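PDB 2CDQ: aspartokinase 1, chloroplastic from Arabidopsis thaliana, which phosphorylates L-aspartate with ATP to give 4-phospho-L-aspartate, the first step in the synthesis of lysine, threonine, methionine and isoleucine. Local coordinates for residues I61-M66 and C149-I154; Q168-E173 and I211-L216; I422-G427 and N461-V466. All blocks are in the same frame, centred on the assembly; numbering follows the deposited sequence.

Following the chain from the N terminus, interaction 1 comes first. It closes a largely helical loop of 82 residues by bringing helix 137-161 onto the end of strand 59-63. Interaction 2 closes a loop of 37 residues and pairs strand 166-169 with strand 209-219. The two contacts touch, with centres 8 Å apart: strands 59-63 and 209-219 are neighbours in the kinase-domain sheet, and Arg-153 forms a salt bridge with Asp-170. Interaction 3 closes a loop of 33 residues in the second ACT domain. Its centre lies about 36 Å from that of interaction 1, on the opposite side of the chain's centre. The three loops follow in series; none nests or crosses.

Interaction 1 (I61-M66 and C149-I154); sequences IVLSAM and CLSTRI. With LYS (lysine), chain D.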
# COMPACT_ATOMS: atom_id res chain seq x y z
N ILE A 61 10.37 39.97 4.54
CA ILE A 61 10.12 39.48 3.19
C ILE A 61 11.03 38.31 2.83
O ILE A 61 12.25 38.38 2.98
CB ILE A 61 10.24 40.62 2.14
CG1 ILE A 61 9.42 41.85 2.58
CG2 ILE A 61 9.84 40.13 0.74
CD1 ILE A 61 7.89 41.64 2.67
N VAL A 62 10.41 37.22 2.40
CA VAL A 62 11.13 36.04 1.94
C VAL A 62 10.96 35.94 0.44
O VAL A 62 9.84 35.81 -0.07
CB VAL A 62 10.59 34.74 2.61
CG1 VAL A 62 11.32 33.52 2.07
CG2 VAL A 62 10.75 34.81 4.11
N LEU A 63 12.08 36.01 -0.28
CA LEU A 63 12.05 35.94 -1.74
C LEU A 63 12.65 34.67 -2.31
O LEU A 63 13.70 34.21 -1.86
CB LEU A 63 12.75 37.15 -2.37
CG LEU A 63 12.15 38.54 -2.22
CD1 LEU A 63 12.95 39.49 -3.07
CD2 LEU A 63 10.69 38.57 -2.62
N SER A 64 11.97 34.13 -3.31
CA SER A 64 12.54 33.11 -4.18
C SER A 64 13.45 33.77 -5.22
O SER A 64 13.63 34.99 -5.20
CB SER A 64 11.42 32.35 -4.88
OG SER A 64 10.65 31.62 -3.95
N ALA A 65 14.04 32.98 -6.11
CA ALA A 65 14.82 33.52 -7.22
C ALA A 65 13.87 34.08 -8.27
O ALA A 65 12.69 33.73 -8.29
CB ALA A 65 15.68 32.44 -7.82
N MET A 66 14.37 34.96 -9.14
CA MET A 66 13.55 35.57 -10.20
C MET A 66 13.03 34.51 -11.17
O MET A 66 13.80 33.85 -11.86
CB MET A 66 14.31 36.66 -10.96
CG MET A 66 14.69 37.87 -10.11
SD MET A 66 15.24 39.27 -11.09
CE MET A 66 13.69 39.85 -11.79
N CYS A 149 20.26 34.94 -4.07
CA CYS A 149 21.25 35.96 -3.74
C CYS A 149 21.12 37.18 -4.65
O CYS A 149 21.23 38.31 -4.19
CB CYS A 149 22.66 35.39 -3.80
SG CYS A 149 23.01 34.30 -2.42
N LEU A 150 20.87 36.93 -5.93
CA LEU A 150 20.60 37.99 -6.88
C LEU A 150 19.24 38.62 -6.57
O LEU A 150 19.14 39.82 -6.34
CB LEU A 150 20.61 37.45 -8.30
CG LEU A 150 21.97 37.12 -8.90
CD1 LEU A 150 21.78 36.21 -10.09
CD2 LEU A 150 22.70 38.38 -9.31
N SER A 151 18.22 37.76 -6.53
CA SER A 151 16.84 38.17 -6.32
C SER A 151 16.67 39.16 -5.17
O SER A 151 16.20 40.28 -5.37
CB SER A 151 15.99 36.93 -6.07
OG SER A 151 14.65 37.29 -5.82
N THR A 152 17.07 38.74 -3.96
CA THR A 152 16.94 39.59 -2.77
C THR A 152 17.68 40.92 -2.89
O THR A 152 17.13 41.96 -2.51
CB THR A 152 17.40 38.86 -1.49
OG1 THR A 152 18.63 38.16 -1.74
CG2 THR A 152 16.34 37.88 -1.04
N ARG A 153 18.90 40.90 -3.42
CA ARG A 153 19.74 42.10 -3.55
C ARG A 153 19.15 43.16 -4.49
O ARG A 153 19.23 44.36 -4.20
CB ARG A 153 21.16 41.74 -3.97
CG ARG A 153 22.04 41.33 -2.81
CD ARG A 153 23.41 40.83 -3.27
NE ARG A 153 24.23 40.41 -2.13
CZ ARG A 153 24.09 39.26 -1.48
NH1 ARG A 153 23.17 38.38 -1.84
NH2 ARG A 153 24.88 38.98 -0.46
N ILE A 154 18.58 42.72 -5.60
CA ILE A 154 17.88 43.61 -6.51
C ILE A 154 16.71 44.27 -5.77
O ILE A 154 16.60 45.50 -5.74
CB ILE A 154 17.40 42.88 -7.79
CG1 ILE A 154 18.59 42.56 -8.69
CG2 ILE A 154 16.40 43.73 -8.55
CD1 ILE A 154 18.31 41.57 -9.80
N LYS D . 13.73 29.80 -5.55
CA LYS D . 13.03 28.83 -6.43
C LYS D . 11.75 29.43 -7.05
O LYS D . 11.82 30.46 -7.71
CB LYS D . 12.74 27.53 -5.66
CG LYS D . 12.18 27.73 -4.25
CD LYS D . 11.67 26.43 -3.67
CE LYS D . 10.39 25.96 -4.35
NZ LYS D . 9.91 24.67 -3.78
OXT LYS D . 10.63 28.92 -6.92
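Ser-151 on helix 137-161 meets Leu-63, Ser-64, Ala-65 and Met-66 where strand 59-63 runs into a loop. This is a strand-to-helix contact of the amino acid kinase fold, an alpha/beta/alpha sandwich. The loop at the strand end lines the active site.

One hydrogen bond crosses the contact. Ser-151 OG donates to Ser-64 O at 2.6 Å. The hydroxyl lies in the carbonyl plane, with a C=O...OG angle of 159°. OG is anti to its own backbone N (chi1 178°), which turns it from the helix to the strand end. The bond gives the carbonyl of Ser-64, a buried residue, a partner.

The remaining direct contacts are van der Waals. Ser-151 CB sits 3.8 Å from Ala-65 CA. Leu-63 packs beside the same turn of helix: its CB is 3.9 Å from Thr-152 CG2, and its CD1 is 3.9 Å from Ser-151 OG. Thr-152 thus offers its methyl to the strand, while its OG1 is hydrogen-bonded to Glu-148 O one turn back. Further along the helix, Ile-154 and Met-66 cross at about a right angle. His-101 of helix 92-108 packs on both of these side chains.

The bound lysine lies across the loop from Ser-151, yet the same helix reaches it through the substrate-binding Glu-148, whose OE1 is hydrogen-bonded to it. Its pocket also includes Ser-64 and Ala-65. Ser-64 is also an ATP-binding residue by similarity. Its OG is hydrogen-bonded to Ser-233 OG. Ala-65 N comes within 3.2 Å of the lysine N, and Ser-64 CB lies 3.4 Å from the lysine O. At the far end of the contact, Met-66 SD touches Ile-154 CD1 at 4.0 Å.

Interaction 2 (Q168-E173 and I211-L216); sequences QYDAFE and IVTGFL
Tyr-169 and Thr-213 carry the tight part of this contact, a parallel strand pair in the central sheet of the amino acid kinase fold. Gln-168 pairs with Ile-211, and Tyr-169 with Val-212. Tyr-169 N donates to Ile-211 O at 2.7 Å, and Thr-213 N returns a bond to Tyr-169 O at 3.1 Å. After that the first strand ends, and a side chain takes over. Thr-213 OG1 accepts a hydrogen bond from Ala-171 N at 2.8 Å, nearly straight (165° at the hydrogen). OG1 stands between its own backbone N and carbonyl carbon (chi1 61°), on the side where Ala-171 lies. Glu-148 of helix 137-161, which binds substrate, lies close to Thr-213. The methyl of Ala-171 is packed between strand residues: its CB is 4.2 Å from Val-212 CG1 and 4.3 Å from Leu-216 CB. Asp-170 is buried too. Gln-168 NE2 meets its OD1 from above the carboxylate plane, and its OD2 forms a salt bridge with Arg-153, which ties the loop to helix 137-161.

The looser side is that of Gln-168 and Phe-172, both partly exposed. Gln-168 OE1 is bonded to Thr-152 OG1. Phe-172 runs side by side with Leu-216 and meets it with its ring edge alone, CE2 lying 3.9 Å from Leu-216 CD1.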
# COMPACT_ATOMS: atom_id res chain seq x y z
N GLN A 168 19.01 43.53 2.95
CA GLN A 168 18.97 42.19 2.37
C GLN A 168 19.75 41.23 3.25
O GLN A 168 20.80 41.57 3.79
CB GLN A 168 19.50 42.19 0.93
CG GLN A 168 20.97 41.81 0.75
CD GLN A 168 21.21 40.30 0.75
OE1 GLN A 168 20.33 39.51 0.40
NE2 GLN A 168 22.41 39.91 1.13
N TYR A 169 19.22 40.02 3.40
CA TYR A 169 19.84 39.01 4.22
C TYR A 169 20.06 37.72 3.44
O TYR A 169 19.13 37.18 2.85
CB TYR A 169 18.96 38.71 5.42
CG TYR A 169 18.95 39.77 6.49
CD1 TYR A 169 17.81 40.55 6.72
CD2 TYR A 169 20.07 39.99 7.29
CE1 TYR A 169 17.80 41.52 7.72
CE2 TYR A 169 20.07 40.96 8.29
CZ TYR A 169 18.93 41.72 8.50
OH TYR A 169 18.94 42.68 9.48
N ASP A 170 21.30 37.25 3.44
CA ASP A 170 21.58 35.89 3.03
C ASP A 170 21.24 34.99 4.21
O ASP A 170 21.78 35.16 5.30
CB ASP A 170 23.04 35.73 2.61
CG ASP A 170 23.34 36.38 1.26
OD1 ASP A 170 22.39 36.88 0.61
OD2 ASP A 170 24.53 36.37 0.84
N ALA A 171 20.32 34.05 3.99
CA ALA A 171 19.86 33.14 5.04
C ALA A 171 21.01 32.40 5.71
O ALA A 171 21.02 32.23 6.93
CB ALA A 171 18.86 32.14 4.47
N PHE A 172 22.00 32.00 4.91
CA PHE A 172 23.14 31.23 5.41
C PHE A 172 24.09 32.05 6.28
O PHE A 172 24.92 31.49 6.99
CB PHE A 172 23.90 30.55 4.26
CG PHE A 172 24.31 31.49 3.15
CD1 PHE A 172 25.49 32.22 3.24
CD2 PHE A 172 23.52 31.63 2.01
CE1 PHE A 172 25.88 33.08 2.21
CE2 PHE A 172 23.90 32.49 0.98
CZ PHE A 172 25.08 33.22 1.08
N GLU A 173 23.95 33.37 6.22
CA GLU A 173 24.80 34.28 6.99
C GLU A 173 24.11 34.78 8.28
O GLU A 173 24.77 35.38 9.13
CB GLU A 173 25.25 35.46 6.11
CG GLU A 173 26.64 36.02 6.43
CD GLU A 173 26.63 37.17 7.45
OE1 GLU A 173 25.61 37.90 7.53
OE2 GLU A 173 27.65 37.33 8.17
N ILE A 211 14.89 41.49 3.89
CA ILE A 211 14.64 40.77 2.65
C ILE A 211 15.54 39.54 2.64
O ILE A 211 16.73 39.64 2.35
CB ILE A 211 14.92 41.66 1.40
CG1 ILE A 211 14.31 43.06 1.56
CG2 ILE A 211 14.43 40.98 0.12
CD1 ILE A 211 12.78 43.12 1.67
N VAL A 212 14.96 38.38 2.96
CA VAL A 212 15.73 37.15 3.16
C VAL A 212 15.62 36.15 2.00
O VAL A 212 14.53 35.92 1.46
CB VAL A 212 15.32 36.43 4.48
CG1 VAL A 212 16.41 35.46 4.93
CG2 VAL A 212 15.03 37.44 5.59
N THR A 213 16.76 35.58 1.62
CA THR A 213 16.84 34.49 0.64
C THR A 213 16.08 33.28 1.17
O THR A 213 16.14 32.99 2.36
CB THR A 213 18.29 34.07 0.39
OG1 THR A 213 18.85 33.60 1.62
CG2 THR A 213 19.12 35.23 -0.14
N GLY A 214 15.40 32.56 0.28
CA GLY A 214 14.39 31.61 0.72
C GLY A 214 14.80 30.16 0.77
O GLY A 214 14.35 29.39 1.62
N PHE A 215 15.66 29.75 -0.14
CA PHE A 215 15.85 28.33 -0.38
C PHE A 215 17.11 27.82 0.34
O PHE A 215 17.52 26.67 0.16
CB PHE A 215 15.89 28.13 -1.91
CG PHE A 215 15.78 26.72 -2.37
CD1 PHE A 215 15.25 25.72 -1.57
CD2 PHE A 215 16.19 26.39 -3.66
CE1 PHE A 215 15.16 24.41 -2.03
CE2 PHE A 215 16.09 25.09 -4.14
CZ PHE A 215 15.57 24.10 -3.32
N LEU A 216 17.68 28.66 1.20
CA LEU A 216 19.08 28.50 1.60
C LEU A 216 19.37 28.33 3.09
O LEU A 216 18.63 28.81 3.95
CB LEU A 216 19.92 29.66 1.06
CG LEU A 216 19.76 30.03 -0.42
CD1 LEU A 216 20.62 31.24 -0.74
CD2 LEU A 216 20.11 28.86 -1.33

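Interaction 3 (I422-G427 and N461-V466); sequences IISLIG and NISFIV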
# COMPACT_ATOMS: atom_id res chain seq x y z
N ILE A 422 -4.11 10.39 -11.36
CA ILE A 422 -4.72 10.28 -10.03
C ILE A 422 -5.69 11.43 -9.79
O ILE A 422 -5.32 12.59 -9.92
CB ILE A 422 -3.67 10.34 -8.89
CG1 ILE A 422 -2.34 9.66 -9.27
CG2 ILE A 422 -4.28 9.85 -7.57
CD1 ILE A 422 -2.10 8.31 -8.66
N ILE A 423 -6.94 11.10 -9.45
CA ILE A 423 -7.86 12.09 -8.89
C ILE A 423 -7.88 11.88 -7.38
O ILE A 423 -8.19 10.78 -6.91
CB ILE A 423 -9.29 11.98 -9.48
CG1 ILE A 423 -9.29 12.35 -10.97
CG2 ILE A 423 -10.29 12.87 -8.71
CD1 ILE A 423 -10.48 11.82 -11.73
N SER A 424 -7.53 12.91 -6.63
CA SER A 424 -7.59 12.84 -5.18
C SER A 424 -8.79 13.64 -4.67
O SER A 424 -8.94 14.81 -5.01
CB SER A 424 -6.30 13.37 -4.54
OG SER A 424 -5.32 12.35 -4.46
N LEU A 425 -9.63 12.99 -3.88
CA LEU A 425 -10.71 13.66 -3.18
C LEU A 425 -10.31 14.02 -1.76
O LEU A 425 -10.02 13.13 -0.95
CB LEU A 425 -11.96 12.79 -3.18
CG LEU A 425 -13.07 13.01 -4.22
CD1 LEU A 425 -12.57 13.62 -5.53
CD2 LEU A 425 -13.84 11.71 -4.46
N ILE A 426 -10.26 15.31 -1.47
CA ILE A 426 -9.94 15.82 -0.14
C ILE A 426 -11.23 16.33 0.50
O ILE A 426 -11.79 17.33 0.06
CB ILE A 426 -8.91 16.98 -0.19
CG1 ILE A 426 -7.81 16.72 -1.25
CG2 ILE A 426 -8.36 17.28 1.20
CD1 ILE A 426 -6.86 15.57 -0.96
N GLY A 427 -11.70 15.63 1.52
CA GLY A 427 -12.97 15.99 2.14
C GLY A 427 -13.08 15.79 3.64
O GLY A 427 -12.08 15.65 4.36
N ASN A 461 -7.83 12.21 2.52
CA ASN A 461 -7.42 12.03 1.13
C ASN A 461 -7.74 10.62 0.61
O ASN A 461 -7.21 9.63 1.13
CB ASN A 461 -5.91 12.31 1.02
CG ASN A 461 -5.36 12.17 -0.40
OD1 ASN A 461 -5.86 11.41 -1.22
ND2 ASN A 461 -4.30 12.92 -0.68
N ILE A 462 -8.58 10.53 -0.41
CA ILE A 462 -8.80 9.26 -1.11
C ILE A 462 -8.46 9.40 -2.59
O ILE A 462 -8.90 10.33 -3.25
CB ILE A 462 -10.23 8.70 -0.90
CG1 ILE A 462 -10.40 7.37 -1.63
CG2 ILE A 462 -11.29 9.71 -1.32
CD1 ILE A 462 -11.82 6.84 -1.64
N SER A 463 -7.66 8.46 -3.10
CA SER A 463 -7.16 8.55 -4.47
C SER A 463 -7.78 7.51 -5.40
O SER A 463 -7.90 6.34 -5.05
CB SER A 463 -5.64 8.44 -4.48
OG SER A 463 -5.05 9.49 -3.74
N PHE A 464 -8.18 7.96 -6.59
CA PHE A 464 -8.57 7.07 -7.69
C PHE A 464 -7.53 7.12 -8.78
O PHE A 464 -7.10 8.21 -9.19
CB PHE A 464 -9.88 7.49 -8.34
CG PHE A 464 -10.99 7.78 -7.39
CD1 PHE A 464 -11.81 8.88 -7.60
CD2 PHE A 464 -11.23 6.96 -6.29
CE1 PHE A 464 -12.85 9.17 -6.74
CE2 PHE A 464 -12.26 7.24 -5.41
CZ PHE A 464 -13.08 8.34 -5.63
N ILE A 465 -7.15 5.96 -9.30
CA ILE A 465 -6.33 5.92 -10.51
C ILE A 465 -7.23 5.75 -11.74
O ILE A 465 -8.04 4.83 -11.83
CB ILE A 465 -5.20 4.87 -10.44
CG1 ILE A 465 -4.05 5.40 -9.60
CG2 ILE A 465 -4.71 4.50 -11.84
CD1 ILE A 465 -4.32 5.45 -8.11
N VAL A 466 -7.06 6.68 -12.67
CA VAL A 466 -7.92 6.80 -13.82
C VAL A 466 -7.00 6.87 -15.06
O VAL A 466 -5.77 6.89 -14.92
CB VAL A 466 -8.82 8.04 -13.60
CG1 VAL A 466 -8.20 9.30 -14.20
CG2 VAL A 466 -10.23 7.80 -14.09
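Ser-424 and Ser-463 face each other across two antiparallel strands, their hydroxyls hydrogen-bonded at 3.0 Å (OG to OG). They form a non-hydrogen-bonded pair, with both side chains on one face. Each OG lies anti to its own carbonyl carbon, beside the backbone N, and there the two hydroxyls meet. Either could be the donor. Two hydrogen-bonded pairs flank them. In one, Phe-464 N donates to Ile-423 O at 2.8 Å and Ile-423 N to Phe-464 O at 2.9 Å. In the other, Leu-425 N donates to Ile-462 O at 2.8 Å and Ile-462 N to Leu-425 O at 3.0 Å.

On the face of the serines, Ile-422 and Ile-465 lie side by side, CD1 of the first 3.6 Å from CG1 of the second. Asn-461 closes the other end of this face. Its amide meets the CD1 methyl of Ile-426. The opposite face is apolar. Leu-425 crosses Phe-464 obliquely, CD2 lying 3.6 Å from CE1 of the ring. Leu-425 CB also packs on Ile-462 CG2.

Further out, helix 468-483 packs on Ile-423, and the ring of Phe-440 from helix 432-446 meets that of Phe-464. Strand 452-455 lies beyond 461-466. Strand 332-339, outermost in this chain, bonds to 422-427 and comes from well before the other three. On the serine face, Glu-379 of the second subunit packs against Ser-424 and makes a weak hydrogen bond with Asn-461 ND2. Two helices on one face of a four-stranded antiparallel sheet, with this pair at its centre, are the hallmark of the ACT domain.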